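Side-chain contact in Mono(ADP-ribosyl)transferase SpvB (Salmonella typhimurium, PDB 2GWM), which probably transfers ADP-ribose from NAD(+) to an arginine of actin, blocking filament assembly and so destroying the host cytoskeleton: residues T36-S39 with T45-P48. Numbering follows the deposited sequence.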
ATOM      1  N   THR A  36      -9.016  10.843  16.013  1.00 20.39           N
ATOM      2  CA  THR A  36      -7.583  10.580  15.996  1.00 21.12           C
ATOM      3  C   THR A  36      -6.738  11.822  16.215  1.00 20.25           C
ATOM      4  O   THR A  36      -5.795  11.841  17.003  1.00 20.56           O
ATOM      5  CB  THR A  36      -7.185   9.870  14.704  1.00 22.57           C
ATOM      6  OG1 THR A  36      -7.769   8.554  14.679  1.00 25.31           O
ATOM      7  CG2 THR A  36      -5.656   9.854  14.538  1.00 23.48           C
ATOM      8  N   LEU A  37      -7.068  12.883  15.500  1.00 19.69           N
ATOM      9  CA  LEU A  37      -6.324  14.118  15.659  1.00 19.82           C
ATOM     10  C   LEU A  37      -6.403  14.662  17.063  1.00 19.49           C
ATOM     11  O   LEU A  37      -5.407  15.161  17.603  1.00 20.82           O
ATOM     12  CB  LEU A  37      -6.765  15.127  14.641  1.00 20.41           C
ATOM     13  CG  LEU A  37      -6.516  14.706  13.184  1.00 20.91           C
ATOM     14  CD1 LEU A  37      -7.202  15.728  12.275  1.00 21.26           C
ATOM     15  CD2 LEU A  37      -5.049  14.585  12.821  1.00 20.53           C
ATOM     16  N   LEU A  38      -7.565  14.520  17.679  1.00 19.98           N
ATOM     17  CA  LEU A  38      -7.757  15.030  19.044  1.00 21.02           C
ATOM     18  C   LEU A  38      -6.957  14.134  19.996  1.00 20.78           C
ATOM     19  O   LEU A  38      -6.198  14.632  20.837  1.00 22.16           O
ATOM     20  CB  LEU A  38      -9.229  15.054  19.423  1.00 21.16           C
ATOM     21  CG  LEU A  38      -9.519  15.171  20.910  1.00 24.15           C
ATOM     22  CD1 LEU A  38      -8.946  16.446  21.453  1.00 25.99           C
ATOM     23  CD2 LEU A  38     -11.005  15.092  21.189  1.00 25.72           C
ATOM     24  N   SER A  39      -7.123  12.821  19.877  1.00 22.00           N
ATOM     25  CA  SER A  39      -6.485  11.901  20.802  1.00 22.75           C
ATOM     26  C   SER A  39      -4.961  11.922  20.748  1.00 23.74           C
ATOM     27  O   SER A  39      -4.293  11.667  21.727  1.00 23.55           O
ATOM     28  CB  SER A  39      -7.010  10.489  20.614  1.00 24.47           C
ATOM     29  OG  SER A  39      -6.722   9.984  19.354  1.00 30.12           O
ATOM     30  N   THR A  45      -9.716  20.019  19.950  1.00 28.90           N
ATOM     31  CA  THR A  45     -11.119  19.541  19.940  1.00 29.47           C
ATOM     32  C   THR A  45     -11.342  18.597  18.781  1.00 29.21           C
ATOM     33  O   THR A  45     -10.547  18.564  17.859  1.00 28.34           O
ATOM     34  CB  THR A  45     -12.211  20.675  19.832  1.00 29.83           C
ATOM     35  OG1 THR A  45     -12.234  21.251  18.526  1.00 30.06           O
ATOM     36  CG2 THR A  45     -12.015  21.774  20.895  1.00 30.60           C
ATOM     37  N   ASN A  46     -12.441  17.846  18.830  1.00 29.16           N
ATOM     38  CA  ASN A  46     -12.881  17.038  17.665  1.00 29.69           C
ATOM     39  C   ASN A  46     -13.826  17.793  16.697  1.00 30.03           C
ATOM     40  O   ASN A  46     -14.419  17.193  15.773  1.00 29.93           O
ATOM     41  CB  ASN A  46     -13.516  15.717  18.118  1.00 29.89           C
ATOM     42  CG  ASN A  46     -14.785  15.923  18.961  1.00 30.71           C
ATOM     43  OD1 ASN A  46     -15.207  17.050  19.157  1.00 31.87           O
ATOM     44  ND2 ASN A  46     -15.409  14.816  19.432  1.00 31.20           N
ATOM     45  N   GLU A  47     -13.957  19.105  16.915  1.00 30.93           N
ATOM     46  CA  GLU A  47     -14.730  19.978  16.036  1.00 31.23           C
ATOM     47  C   GLU A  47     -13.925  21.185  15.526  1.00 30.60           C
ATOM     48  O   GLU A  47     -14.286  22.320  15.832  1.00 29.82           O
ATOM     49  CB  GLU A  47     -15.981  20.450  16.774  1.00 31.72           C
ATOM     50  CG  GLU A  47     -17.086  19.400  16.753  1.00 33.54           C
ATOM     51  CD  GLU A  47     -18.138  19.617  17.825  1.00 36.67           C
ATOM     52  OE1 GLU A  47     -18.361  20.786  18.234  1.00 39.93           O
ATOM     53  OE2 GLU A  47     -18.730  18.607  18.273  1.00 41.22           O
ATOM     54  N   PRO A  48     -12.854  20.947  14.729  1.00 28.93           N
ATOM     55  CA  PRO A  48     -12.026  21.984  14.101  1.00 29.36           C
ATOM     56  C   PRO A  48     -12.662  22.583  12.856  1.00 29.26           C
ATOM     57  O   PRO A  48     -13.570  21.958  12.264  1.00 28.87           O
ATOM     58  CB  PRO A  48     -10.813  21.184  13.604  1.00 28.56           C
ATOM     59  CG  PRO A  48     -11.400  19.827  13.284  1.00 29.92           C
ATOM     60  CD  PRO A  48     -12.361  19.596  14.401  1.00 29.82           C
TER
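Leu38, in the last turn of helix 30-39, lies against the backbone of Thr45 and Asn46, where the loop leading to helix 50-69 folds back against that turn and bends through an ST turn. This is surface packing in the helical part of the ADP-ribosyltransferase domain, away from the predicted active-site residues. Leu38 CB comes no nearer than 4.1 Å to Thr45 O. Its CG stands anti to the backbone N (chi1 163°), and from there the two methyl groups meet successive residues. Leu38 CD1 lies 4.0 Å from Thr45 N, whereas Leu38 CD2 lies 3.9 Å from Asn46 N and also meets Asn46 CB. No hydrogen bond joins the two segments; the leucine carbons meet mostly backbone atoms. Beyond its CB, the Asn46 side chain is tied back to the same helix by ND2, which hydrogen-bonds to Glu35 OE1, one turn before Leu38. Leu37 instead packs on Phe53 and Met57 of helix 50-69. Thr45 directs its CB away from the helix, and Thr45 OG1 closes the ST turn by accepting a hydrogen bond from Glu47 N at 3.2 Å, with an N-H...O angle of 146°.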